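Local coordinates for peroxisomal fatty acid beta-oxidation multifunctional protein MFP2 (Arabidopsis thaliana, PDB 2WTB) that catalyses the hydration of long-chain enoyl-CoAs and the NAD-dependent oxidation of 3-hydroxyacyl-CoAs in peroxisomal fatty acid beta-oxidation during seed germination, at residues C701-E706 with V712-P717; N637-V642 with G670-A675; T631-V636 with S680-S685. One frame throughout, in Å; residues are numbered along the deposited sequence.

Interaction 1. Residues C701-E706 with V712-P717; sequences CAFLAE and VLLSAP
Phe-703 and Leu-704, in the first turn of helix 702-710, meet Leu-714 of the tail that follows this helix. Cys-701 occupies the N-cap position, and its carbonyl O accepts the amide of Ala-705, starting the helical ladder. Phe-703 holds CG anti to the backbone N (chi1 175°), which carries the ring out to the tail. It arrives edge first: Leu-714 O lies near the ring plane, 3.5 Å from Phe-703 CZ. This edge approach is probably mildly favourable, since the ring hydrogens carry a slight positive charge, but no hydrogen bond links the segments. Leu-714 CD2 comes to the rim from above the ring plane, 4.3 Å from Phe-703 CE2. Leu-704 comes next and meets the other methyl branch, its CG standing 4.4 Å from Leu-714 CD1. Leu-714 thus faces the helix with both methyls and its carbonyl, and its amide N is hydrogen-bonded to Asp-676 OD2. The tail is also tied to helix 702-710 by a hydrogen bond from Arg-707 NH1 to Ala-716 O. Phe-703 rests further on Cys-640 and Ala-644 of helix 624-644, while Leu-704 packs on Tyr-684 and Leu-687 of helix 680-694.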
ATOM      1  N   CYS A 701      17.015  -9.625  22.552  1.00 75.73           N
ATOM      2  CA  CYS A 701      17.377 -10.919  21.989  1.00 72.00           C
ATOM      3  C   CYS A 701      18.793 -10.866  21.427  1.00 77.55           C
ATOM      4  O   CYS A 701      19.265  -9.807  21.011  1.00 80.39           O
ATOM      5  CB  CYS A 701      16.381 -11.338  20.907  1.00 65.79           C
ATOM      6  SG  CYS A 701      16.496 -10.397  19.372  1.00 77.50           S
ATOM      7  N   ALA A 702      19.465 -12.014  21.422  1.00 77.67           N
ATOM      8  CA  ALA A 702      20.862 -12.109  20.996  1.00 84.94           C
ATOM      9  C   ALA A 702      21.184 -11.269  19.759  1.00 83.44           C
ATOM     10  O   ALA A 702      22.197 -10.570  19.721  1.00 81.44           O
ATOM     11  CB  ALA A 702      21.247 -13.567  20.762  1.00 81.77           C
ATOM     12  N   PHE A 703      20.322 -11.347  18.751  1.00 82.13           N
ATOM     13  CA  PHE A 703      20.526 -10.607  17.510  1.00 90.17           C
ATOM     14  C   PHE A 703      20.588  -9.096  17.743  1.00 87.89           C
ATOM     15  O   PHE A 703      21.498  -8.424  17.257  1.00 88.38           O
ATOM     16  CB  PHE A 703      19.426 -10.950  16.500  1.00 64.44           C
ATOM     17  CG  PHE A 703      19.484 -10.141  15.236  1.00 66.56           C
ATOM     18  CD1 PHE A 703      20.317 -10.517  14.194  1.00 62.85           C
ATOM     19  CD2 PHE A 703      18.696  -9.012  15.084  1.00 62.99           C
ATOM     20  CE1 PHE A 703      20.367  -9.775  13.025  1.00 66.13           C
ATOM     21  CE2 PHE A 703      18.741  -8.265  13.918  1.00 64.67           C
ATOM     22  CZ  PHE A 703      19.578  -8.647  12.887  1.00 64.83           C
ATOM     23  N   LEU A 704      19.622  -8.569  18.489  1.00 78.49           N
ATOM     24  CA  LEU A 704      19.563  -7.135  18.754  1.00 83.88           C
ATOM     25  C   LEU A 704      20.749  -6.682  19.598  1.00 86.65           C
ATOM     26  O   LEU A 704      21.366  -5.654  19.319  1.00 87.14           O
ATOM     27  CB  LEU A 704      18.252  -6.771  19.457  1.00 78.21           C
ATOM     28  CG  LEU A 704      17.782  -5.314  19.376  1.00 80.22           C
ATOM     29  CD1 LEU A 704      16.375  -5.180  19.938  1.00 90.33           C
ATOM     30  CD2 LEU A 704      18.734  -4.366  20.090  1.00 76.16           C
ATOM     31  N   ALA A 705      21.062  -7.455  20.631  1.00 87.97           N
ATOM     32  CA  ALA A 705      22.146  -7.113  21.543  1.00 91.69           C
ATOM     33  C   ALA A 705      23.488  -7.021  20.822  1.00 94.93           C
ATOM     34  O   ALA A 705      24.201  -6.026  20.943  1.00 96.96           O
ATOM     35  CB  ALA A 705      22.220  -8.122  22.681  1.00 86.35           C
ATOM     36  N   GLU A 706      23.821  -8.063  20.067  1.00 98.10           N
ATOM     37  CA  GLU A 706      25.107  -8.132  19.384  1.00100.53           C
ATOM     38  C   GLU A 706      25.262  -6.993  18.378  1.00 99.45           C
ATOM     39  O   GLU A 706      26.354  -6.451  18.204  1.00102.99           O
ATOM     40  CB  GLU A 706      25.267  -9.484  18.686  1.00108.12           C
ATOM     41  CG  GLU A 706      26.649 -10.110  18.837  1.00121.90           C
ATOM     42  CD  GLU A 706      27.739  -9.324  18.132  1.00126.41           C
ATOM     43  OE1 GLU A 706      27.448  -8.702  17.089  1.00128.85           O
ATOM     44  OE2 GLU A 706      28.890  -9.338  18.619  1.00122.71           O
ATOM     45  N   VAL A 712      25.569  -1.068  14.742  1.00 95.90           N
ATOM     46  CA  VAL A 712      25.310  -1.381  13.340  1.00 94.42           C
ATOM     47  C   VAL A 712      23.812  -1.427  13.043  1.00 85.53           C
ATOM     48  O   VAL A 712      22.990  -1.460  13.958  1.00 85.29           O
ATOM     49  CB  VAL A 712      25.954  -2.721  12.938  1.00100.75           C
ATOM     50  CG1 VAL A 712      27.470  -2.634  13.034  1.00100.53           C
ATOM     51  CG2 VAL A 712      25.426  -3.845  13.814  1.00103.51           C
ATOM     52  N   LEU A 713      23.462  -1.435  11.759  1.00 74.25           N
ATOM     53  CA  LEU A 713      22.061  -1.442  11.350  1.00 78.16           C
ATOM     54  C   LEU A 713      21.413  -2.808  11.560  1.00 80.09           C
ATOM     55  O   LEU A 713      22.034  -3.843  11.322  1.00 87.46           O
ATOM     56  CB  LEU A 713      21.916  -1.010   9.888  1.00 72.98           C
ATOM     57  CG  LEU A 713      22.540   0.334   9.506  1.00 71.84           C
ATOM     58  CD1 LEU A 713      24.025   0.171   9.209  1.00 73.68           C
ATOM     59  CD2 LEU A 713      21.819   0.934   8.312  1.00 59.85           C
ATOM     60  N   LEU A 714      20.160  -2.801  12.002  1.00 73.12           N
ATOM     61  CA  LEU A 714      19.434  -4.034  12.282  1.00 72.82           C
ATOM     62  C   LEU A 714      18.834  -4.638  11.017  1.00 69.65           C
ATOM     63  O   LEU A 714      18.647  -5.851  10.926  1.00 79.87           O
ATOM     64  CB  LEU A 714      18.327  -3.783  13.310  1.00 73.70           C
ATOM     65  CG  LEU A 714      18.756  -3.297  14.695  1.00 73.83           C
ATOM     66  CD1 LEU A 714      17.540  -3.052  15.576  1.00 66.34           C
ATOM     67  CD2 LEU A 714      19.701  -4.294  15.345  1.00 72.93           C
ATOM     68  N   SER A 715      18.527  -3.785  10.047  1.00 62.69           N
ATOM     69  CA  SER A 715      17.883  -4.228   8.817  1.00 74.51           C
ATOM     70  C   SER A 715      18.882  -4.885   7.871  1.00 82.33           C
ATOM     71  O   SER A 715      18.498  -5.482   6.867  1.00 78.44           O
ATOM     72  CB  SER A 715      17.183  -3.056   8.124  1.00 71.47           C
ATOM     73  OG  SER A 715      16.094  -2.585   8.899  1.00 65.39           O
ATOM     74  N   ALA A 716      20.164  -4.768   8.202  1.00 88.70           N
ATOM     75  CA  ALA A 716      21.218  -5.383   7.406  1.00 82.66           C
ATOM     76  C   ALA A 716      21.007  -6.891   7.321  1.00 77.08           C
ATOM     77  O   ALA A 716      20.596  -7.518   8.297  1.00 57.47           O
ATOM     78  CB  ALA A 716      22.583  -5.068   7.997  1.00 80.72           C
ATOM     79  N   PRO A 717      21.286  -7.473   6.145  1.00 66.10           N
ATOM     80  CA  PRO A 717      21.102  -8.907   5.901  1.00 70.66           C
ATOM     81  C   PRO A 717      21.785  -9.759   6.960  1.00 72.67           C
ATOM     82  O   PRO A 717      22.843  -9.385   7.467  1.00 73.43           O
ATOM     83  CB  PRO A 717      21.777  -9.113   4.543  1.00 67.17           C
ATOM     84  CG  PRO A 717      21.645  -7.796   3.864  1.00 62.96           C
ATOM     85  CD  PRO A 717      21.787  -6.770   4.952  1.00 64.32           C
TER

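Interaction 2. Residues N637-V642 with G670-A675; sequences NEACRV and GIMFWA
Ala-639 points its methyl toward helix 671-678 and is received by two side chains, Ile-671 and Met-672. The branch methyl of the isoleucine approaches it on one flank, Ile-671 CG2 lying 3.9 Å from Ala-639 CB. The methionine thioether is closer still, with Met-672 SD 3.7 Å from the same CB. Met-672 does not start out aimed at this helix: CG lies beside its own backbone N (chi1 -65°), and further bends at chi2 and chi3 curl the chain round until sulfur and terminal methyl reach across. That methyl then extends past the alanine to the next residue, where Met-672 CE stands 4.3 Å from Cys-640 SG. Every atom in the contact is carbon or sulfur, and no hydrogen bond crosses it. The small alanine allows the longer side chains to lie against the helix surface, while the axes of the two short segments stay 10.4 Å apart and cross at -114°.

Polar groups lie at other faces of the two segments. Arg-641 NH1 forms a salt bridge with Glu-638 OE1 at 2.8 Å, though as a hydrogen bond it is poorly aligned and weak. Glu-638 OE2 forms salt bridges with Arg-500 and Arg-561, which probably balance the charge of this buried carboxylate. Asp-655 OD1 accepts the amides of Met-672 and Phe-673 at the start of helix 671-678. Leu-654 of helix 651-662 packs on both Ala-639 and Met-672, and Met-501 of helix 498-514 on Ala-639 and Ile-671, so that helices 651-662 and 498-514 also border the contact.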
ATOM      1  N   ASN A 637      12.192  -5.770  19.144  1.00 58.72           N
ATOM      2  CA  ASN A 637      12.906  -6.909  19.699  1.00 69.68           C
ATOM      3  C   ASN A 637      12.423  -8.221  19.084  1.00 73.42           C
ATOM      4  O   ASN A 637      13.224  -9.093  18.746  1.00 78.50           O
ATOM      5  CB  ASN A 637      12.731  -6.943  21.218  1.00 55.23           C
ATOM      6  CG  ASN A 637      13.752  -7.820  21.903  1.00 66.55           C
ATOM      7  OD1 ASN A 637      14.781  -8.167  21.323  1.00 66.77           O
ATOM      8  ND2 ASN A 637      13.477  -8.182  23.150  1.00 70.09           N
ATOM      9  N   GLU A 638      11.109  -8.347  18.936  1.00 64.67           N
ATOM     10  CA  GLU A 638      10.508  -9.567  18.418  1.00 59.82           C
ATOM     11  C   GLU A 638      10.708  -9.665  16.911  1.00 64.37           C
ATOM     12  O   GLU A 638      10.942 -10.749  16.375  1.00 67.07           O
ATOM     13  CB  GLU A 638       9.019  -9.617  18.763  1.00 59.80           C
ATOM     14  CG  GLU A 638       8.375 -10.971  18.528  1.00 66.55           C
ATOM     15  CD  GLU A 638       8.990 -12.066  19.380  1.00 71.51           C
ATOM     16  OE1 GLU A 638       9.335 -11.792  20.549  1.00 76.49           O
ATOM     17  OE2 GLU A 638       9.124 -13.202  18.881  1.00 73.28           O
ATOM     18  N   ALA A 639      10.614  -8.524  16.236  1.00 59.96           N
ATOM     19  CA  ALA A 639      10.853  -8.463  14.802  1.00 48.45           C
ATOM     20  C   ALA A 639      12.255  -8.963  14.480  1.00 65.66           C
ATOM     21  O   ALA A 639      12.476  -9.597  13.449  1.00 80.35           O
ATOM     22  CB  ALA A 639      10.669  -7.044  14.295  1.00 47.85           C
ATOM     23  N   CYS A 640      13.199  -8.674  15.370  1.00 65.24           N
ATOM     24  CA  CYS A 640      14.581  -9.095  15.184  1.00 63.81           C
ATOM     25  C   CYS A 640      14.739 -10.601  15.352  1.00 65.27           C
ATOM     26  O   CYS A 640      15.494 -11.235  14.619  1.00 66.61           O
ATOM     27  CB  CYS A 640      15.506  -8.349  16.145  1.00 69.09           C
ATOM     28  SG  CYS A 640      15.720  -6.606  15.737  1.00 71.99           S
ATOM     29  N   ARG A 641      14.027 -11.168  16.322  1.00 62.08           N
ATOM     30  CA  ARG A 641      13.992 -12.615  16.492  1.00 55.47           C
ATOM     31  C   ARG A 641      13.472 -13.256  15.209  1.00 69.49           C
ATOM     32  O   ARG A 641      14.065 -14.201  14.683  1.00 64.19           O
ATOM     33  CB  ARG A 641      13.086 -13.000  17.661  1.00 52.74           C
ATOM     34  CG  ARG A 641      13.552 -12.506  19.022  1.00 60.51           C
ATOM     35  CD  ARG A 641      12.728 -13.142  20.137  1.00 63.69           C
ATOM     36  NE  ARG A 641      13.241 -12.823  21.467  1.00 65.97           N
ATOM     37  CZ  ARG A 641      12.779 -11.837  22.228  1.00 74.68           C
ATOM     38  NH1 ARG A 641      11.794 -11.064  21.790  1.00 77.88           N
ATOM     39  NH2 ARG A 641      13.303 -11.619  23.427  1.00 69.32           N
ATOM     40  N   VAL A 642      12.360 -12.727  14.710  1.00 61.90           N
ATOM     41  CA  VAL A 642      11.764 -13.210  13.471  1.00 65.55           C
ATOM     42  C   VAL A 642      12.731 -13.083  12.300  1.00 68.89           C
ATOM     43  O   VAL A 642      12.863 -14.000  11.489  1.00 80.33           O
ATOM     44  CB  VAL A 642      10.465 -12.448  13.143  1.00 60.35           C
ATOM     45  CG1 VAL A 642      10.096 -12.622  11.677  1.00 56.31           C
ATOM     46  CG2 VAL A 642       9.338 -12.914  14.046  1.00 53.34           C
ATOM     47  N   GLY A 670       8.329   1.601   8.490  1.00 63.81           N
ATOM     48  CA  GLY A 670       8.040   0.252   8.936  1.00 64.62           C
ATOM     49  C   GLY A 670       8.742  -0.045  10.244  1.00 64.94           C
ATOM     50  O   GLY A 670       9.672   0.662  10.624  1.00 58.79           O
ATOM     51  N   ILE A 671       8.309  -1.097  10.930  1.00 71.69           N
ATOM     52  CA  ILE A 671       8.820  -1.410  12.260  1.00 66.20           C
ATOM     53  C   ILE A 671      10.348  -1.510  12.288  1.00 61.24           C
ATOM     54  O   ILE A 671      10.982  -1.108  13.261  1.00 64.49           O
ATOM     55  CB  ILE A 671       8.198  -2.711  12.813  1.00 77.05           C
ATOM     56  CG1 ILE A 671       7.772  -2.536  14.271  1.00 90.87           C
ATOM     57  CG2 ILE A 671       9.163  -3.876  12.662  1.00 84.95           C
ATOM     58  CD1 ILE A 671       8.919  -2.535  15.246  1.00 96.20           C
ATOM     59  N   MET A 672      10.938  -2.034  11.217  1.00 63.63           N
ATOM     60  CA  MET A 672      12.387  -2.208  11.164  1.00 68.62           C
ATOM     61  C   MET A 672      13.088  -0.952  10.660  1.00 71.17           C
ATOM     62  O   MET A 672      14.104  -0.537  11.217  1.00 73.23           O
ATOM     63  CB  MET A 672      12.763  -3.415  10.299  1.00 72.39           C
ATOM     64  CG  MET A 672      12.294  -4.751  10.856  1.00 74.02           C
ATOM     65  SD  MET A 672      13.190  -5.276  12.333  1.00 68.21           S
ATOM     66  CE  MET A 672      14.820  -5.569  11.651  1.00 71.47           C
ATOM     67  N   PHE A 673      12.546  -0.348   9.608  1.00 55.22           N
ATOM     68  CA  PHE A 673      13.082   0.910   9.095  1.00 61.15           C
ATOM     69  C   PHE A 673      13.072   1.981  10.185  1.00 72.91           C
ATOM     70  O   PHE A 673      13.980   2.809  10.265  1.00 81.99           O
ATOM     71  CB  PHE A 673      12.277   1.382   7.883  1.00 57.52           C
ATOM     72  CG  PHE A 673      12.780   2.664   7.281  1.00 66.90           C
ATOM     73  CD1 PHE A 673      13.620   2.646   6.182  1.00 65.93           C
ATOM     74  CD2 PHE A 673      12.407   3.891   7.811  1.00 70.25           C
ATOM     75  CE1 PHE A 673      14.081   3.825   5.622  1.00 70.54           C
ATOM     76  CE2 PHE A 673      12.869   5.072   7.257  1.00 72.62           C
ATOM     77  CZ  PHE A 673      13.703   5.040   6.162  1.00 64.74           C
ATOM     78  N   TRP A 674      12.039   1.952  11.022  1.00 72.96           N
ATOM     79  CA  TRP A 674      11.893   2.909  12.112  1.00 67.75           C
ATOM     80  C   TRP A 674      12.909   2.622  13.210  1.00 71.24           C
ATOM     81  O   TRP A 674      13.512   3.540  13.763  1.00 63.87           O
ATOM     82  CB  TRP A 674      10.468   2.858  12.673  1.00 62.73           C
ATOM     83  CG  TRP A 674      10.240   3.731  13.871  1.00 73.76           C
ATOM     84  CD1 TRP A 674      10.159   5.093  13.889  1.00 71.81           C
ATOM     85  CD2 TRP A 674      10.044   3.301  15.226  1.00 68.05           C
ATOM     86  NE1 TRP A 674       9.937   5.537  15.169  1.00 66.18           N
ATOM     87  CE2 TRP A 674       9.861   4.458  16.009  1.00 64.52           C
ATOM     88  CE3 TRP A 674      10.013   2.051  15.853  1.00 66.88           C
ATOM     89  CZ2 TRP A 674       9.646   4.403  17.386  1.00 68.84           C
ATOM     90  CZ3 TRP A 674       9.800   1.998  17.221  1.00 76.00           C
ATOM     91  CH2 TRP A 674       9.619   3.168  17.973  1.00 74.89           C
ATOM     92  N   ALA A 675      13.100   1.341  13.512  1.00 67.28           N
ATOM     93  CA  ALA A 675      14.067   0.922  14.522  1.00 73.81           C
ATOM     94  C   ALA A 675      15.464   1.453  14.212  1.00 74.23           C
ATOM     95  O   ALA A 675      16.145   1.976  15.094  1.00 75.70           O
ATOM     96  CB  ALA A 675      14.087  -0.599  14.648  1.00 66.12           C
TER

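Interaction 3. Residues T631-V636 with S680-S685; sequences TFFPVV and SKYIYS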
ATOM      1  N   THR A 631       6.246   0.299  24.390  1.00 72.68           N
ATOM      2  CA  THR A 631       5.235  -0.522  23.743  1.00 77.78           C
ATOM      3  C   THR A 631       5.716  -1.045  22.390  1.00 77.82           C
ATOM      4  O   THR A 631       5.242  -2.074  21.910  1.00 79.86           O
ATOM      5  CB  THR A 631       3.917   0.266  23.562  1.00 89.71           C
ATOM      6  OG1 THR A 631       3.397   0.623  24.847  1.00 94.89           O
ATOM      7  CG2 THR A 631       2.884  -0.566  22.826  1.00 94.46           C
ATOM      8  N   PHE A 632       6.668  -0.341  21.786  1.00 79.46           N
ATOM      9  CA  PHE A 632       7.107  -0.668  20.431  1.00 76.55           C
ATOM     10  C   PHE A 632       8.498  -1.288  20.350  1.00 79.79           C
ATOM     11  O   PHE A 632       8.774  -2.087  19.457  1.00 86.43           O
ATOM     12  CB  PHE A 632       7.021   0.563  19.530  1.00 65.33           C
ATOM     13  CG  PHE A 632       5.649   0.810  18.990  1.00 63.45           C
ATOM     14  CD1 PHE A 632       5.178   0.088  17.910  1.00 62.46           C
ATOM     15  CD2 PHE A 632       4.823   1.753  19.568  1.00 63.91           C
ATOM     16  CE1 PHE A 632       3.911   0.310  17.414  1.00 71.79           C
ATOM     17  CE2 PHE A 632       3.553   1.981  19.072  1.00 69.14           C
ATOM     18  CZ  PHE A 632       3.096   1.260  17.998  1.00 65.06           C
ATOM     19  N   PHE A 633       9.375  -0.915  21.275  1.00 76.50           N
ATOM     20  CA  PHE A 633      10.718  -1.480  21.304  1.00 80.59           C
ATOM     21  C   PHE A 633      10.698  -2.994  21.526  1.00 83.13           C
ATOM     22  O   PHE A 633      11.497  -3.716  20.930  1.00 84.81           O
ATOM     23  CB  PHE A 633      11.585  -0.772  22.347  1.00 90.39           C
ATOM     24  CG  PHE A 633      12.153   0.537  21.871  1.00 98.60           C
ATOM     25  CD1 PHE A 633      11.482   1.294  20.925  1.00 92.22           C
ATOM     26  CD2 PHE A 633      13.350   1.015  22.378  1.00106.68           C
ATOM     27  CE1 PHE A 633      11.998   2.497  20.486  1.00 91.57           C
ATOM     28  CE2 PHE A 633      13.870   2.220  21.944  1.00102.61           C
ATOM     29  CZ  PHE A 633      13.193   2.962  20.998  1.00 95.79           C
ATOM     30  N   PRO A 634       9.788  -3.482  22.385  1.00 83.96           N
ATOM     31  CA  PRO A 634       9.622  -4.934  22.510  1.00 79.01           C
ATOM     32  C   PRO A 634       9.148  -5.568  21.203  1.00 78.16           C
ATOM     33  O   PRO A 634       9.455  -6.731  20.943  1.00 78.20           O
ATOM     34  CB  PRO A 634       8.548  -5.069  23.593  1.00 75.99           C
ATOM     35  CG  PRO A 634       8.681  -3.829  24.402  1.00 74.49           C
ATOM     36  CD  PRO A 634       9.027  -2.753  23.416  1.00 80.06           C
ATOM     37  N   VAL A 635       8.410  -4.812  20.394  1.00 75.16           N
ATOM     38  CA  VAL A 635       8.002  -5.292  19.076  1.00 73.35           C
ATOM     39  C   VAL A 635       9.205  -5.350  18.135  1.00 75.54           C
ATOM     40  O   VAL A 635       9.363  -6.308  17.378  1.00 77.96           O
ATOM     41  CB  VAL A 635       6.894  -4.418  18.452  1.00 62.59           C
ATOM     42  CG1 VAL A 635       6.698  -4.778  16.995  1.00 53.13           C
ATOM     43  CG2 VAL A 635       5.592  -4.583  19.218  1.00 65.13           C
ATOM     44  N   VAL A 636      10.048  -4.322  18.184  1.00 74.53           N
ATOM     45  CA  VAL A 636      11.297  -4.332  17.432  1.00 75.14           C
ATOM     46  C   VAL A 636      12.096  -5.560  17.837  1.00 70.16           C
ATOM     47  O   VAL A 636      12.606  -6.298  16.993  1.00 69.75           O
ATOM     48  CB  VAL A 636      12.152  -3.086  17.717  1.00 71.51           C
ATOM     49  CG1 VAL A 636      13.524  -3.223  17.066  1.00 55.91           C
ATOM     50  CG2 VAL A 636      11.450  -1.829  17.235  1.00 65.78           C
ATOM     51  N   SER A 680      20.129   1.252  16.772  1.00 80.79           N
ATOM     52  CA  SER A 680      20.140   0.001  17.520  1.00 84.44           C
ATOM     53  C   SER A 680      20.755   0.176  18.906  1.00 92.17           C
ATOM     54  O   SER A 680      20.264  -0.383  19.885  1.00 94.59           O
ATOM     55  CB  SER A 680      20.897  -1.080  16.748  1.00 82.85           C
ATOM     56  OG  SER A 680      22.251  -0.710  16.552  1.00 87.56           O
ATOM     57  N   LYS A 681      21.832   0.952  18.981  1.00 89.08           N
ATOM     58  CA  LYS A 681      22.525   1.174  20.245  1.00 92.92           C
ATOM     59  C   LYS A 681      21.590   1.782  21.290  1.00 82.05           C
ATOM     60  O   LYS A 681      21.614   1.394  22.457  1.00 80.76           O
ATOM     61  CB  LYS A 681      23.756   2.060  20.038  1.00106.68           C
ATOM     62  CG  LYS A 681      24.764   1.995  21.176  1.00110.05           C
ATOM     63  CD  LYS A 681      26.125   2.505  20.735  1.00107.94           C
ATOM     64  CE  LYS A 681      27.193   2.177  21.764  1.00108.63           C
ATOM     65  NZ  LYS A 681      28.558   2.512  21.275  1.00112.16           N
ATOM     66  N   TYR A 682      20.767   2.734  20.862  1.00 77.11           N
ATOM     67  CA  TYR A 682      19.767   3.333  21.736  1.00 78.71           C
ATOM     68  C   TYR A 682      18.733   2.297  22.168  1.00 85.71           C
ATOM     69  O   TYR A 682      18.569   2.029  23.358  1.00 86.53           O
ATOM     70  CB  TYR A 682      19.072   4.497  21.029  1.00 83.82           C
ATOM     71  CG  TYR A 682      18.006   5.176  21.860  1.00 90.08           C
ATOM     72  CD1 TYR A 682      18.292   6.323  22.590  1.00 98.40           C
ATOM     73  CD2 TYR A 682      16.713   4.671  21.912  1.00 91.27           C
ATOM     74  CE1 TYR A 682      17.320   6.947  23.349  1.00102.84           C
ATOM     75  CE2 TYR A 682      15.735   5.288  22.669  1.00 97.93           C
ATOM     76  CZ  TYR A 682      16.044   6.426  23.386  1.00103.40           C
ATOM     77  OH  TYR A 682      15.072   7.041  24.141  1.00103.46           O
ATOM     78  N   ILE A 683      18.037   1.719  21.193  1.00 91.96           N
ATOM     79  CA  ILE A 683      17.024   0.699  21.458  1.00 86.47           C
ATOM     80  C   ILE A 683      17.561  -0.399  22.374  1.00 84.96           C
ATOM     81  O   ILE A 683      16.864  -0.864  23.274  1.00 83.85           O
ATOM     82  CB  ILE A 683      16.501   0.068  20.149  1.00 75.17           C
ATOM     83  CG1 ILE A 683      15.857   1.135  19.264  1.00 65.30           C
ATOM     84  CG2 ILE A 683      15.506  -1.044  20.446  1.00 71.83           C
ATOM     85  CD1 ILE A 683      15.231   0.587  18.000  1.00 71.97           C
ATOM     86  N   TYR A 684      18.803  -0.807  22.137  1.00 76.55           N
ATOM     87  CA  TYR A 684      19.454  -1.815  22.965  1.00 81.38           C
ATOM     88  C   TYR A 684      19.636  -1.312  24.392  1.00 85.53           C
ATOM     89  O   TYR A 684      19.137  -1.916  25.341  1.00 81.13           O
ATOM     90  CB  TYR A 684      20.806  -2.201  22.361  1.00 87.78           C
ATOM     91  CG  TYR A 684      21.658  -3.096  23.236  1.00 94.63           C
ATOM     92  CD1 TYR A 684      21.239  -4.378  23.570  1.00 95.39           C
ATOM     93  CD2 TYR A 684      22.889  -2.666  23.713  1.00 98.59           C
ATOM     94  CE1 TYR A 684      22.016  -5.200  24.365  1.00 96.55           C
ATOM     95  CE2 TYR A 684      23.674  -3.483  24.505  1.00104.34           C
ATOM     96  CZ  TYR A 684      23.233  -4.749  24.828  1.00100.48           C
ATOM     97  OH  TYR A 684      24.012  -5.566  25.618  1.00 95.80           O
ATOM     98  N   SER A 685      20.348  -0.198  24.533  1.00 84.81           N
ATOM     99  CA  SER A 685      20.631   0.384  25.839  1.00 89.11           C
ATOM    100  C   SER A 685      19.359   0.616  26.649  1.00 94.48           C
ATOM    101  O   SER A 685      19.331   0.386  27.859  1.00103.37           O
ATOM    102  CB  SER A 685      21.395   1.702  25.680  1.00 93.43           C
ATOM    103  OG  SER A 685      21.585   2.339  26.933  1.00105.59           O
TER
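A steep helix-helix crossing in the all-helical C-terminal region brings Phe-633 of helix 624-644 against Ile-683 and Tyr-682 of helix 680-694. Ile-683 lies over one face of the Phe-633 ring in a CH-pi contact, its CG1 3.9 Å from the ring centroid and 28° off the normal. Its second branch settles beside the first, with Ile-683 CG2 3.6 Å from Phe-633 CD2. Because the isoleucine chain runs on extended (chi2 -176°), CD1 reaches the next helical turn, 4.3 Å from Val-636 CG1. The segment axes cross at -110° and 10.8 Å, and helix 624-644 is kinked here, the backbone N of Pro-634 and Val-635 lacking bonds to the preceding turn. Pro-634 itself points away, so the partner helix sees Phe-633 and Val-636. Replacing Phe-633 by an alanine would probably open a gap beneath Ile-683 and deprive Tyr-682 of the ring it leans on. Tyr-682 meets that ring edge to edge, its side chain roughly perpendicular to the phenylalanine, with Tyr-682 CE2 3.7 Å from Phe-633 CE2. Its hydroxyl is hydrogen-bonded to Glu-629 OE1, one turn before Phe-633 on helix 624-644.

How the interactions relate
Helix 624-644 serves interactions 2 and 3 with successive turns, and their centres lie about 9 Å apart. Ile-671 joins them, its CD1 3.3 Å from Val-636 CG2, and Trp-674 CH2 adds a contact of 3.5 Å with Phe-633 CE1. Along the chain, interaction 2 is nested within the loop closed by interaction 3, and interaction 1 follows both. Both segments of interaction 1 are tied to the others: the N-cap residue through Cys-701 N to Asn-637 OD1 (2.9 Å), the tail through Val-712 O to Ser-680 OG (2.8 Å), both probable hydrogen bonds. The three contacts adjoin, four helices and the C-terminal tail taking part, and lie away from the predicted catalytic glutamates, Glu-119 and Glu-139.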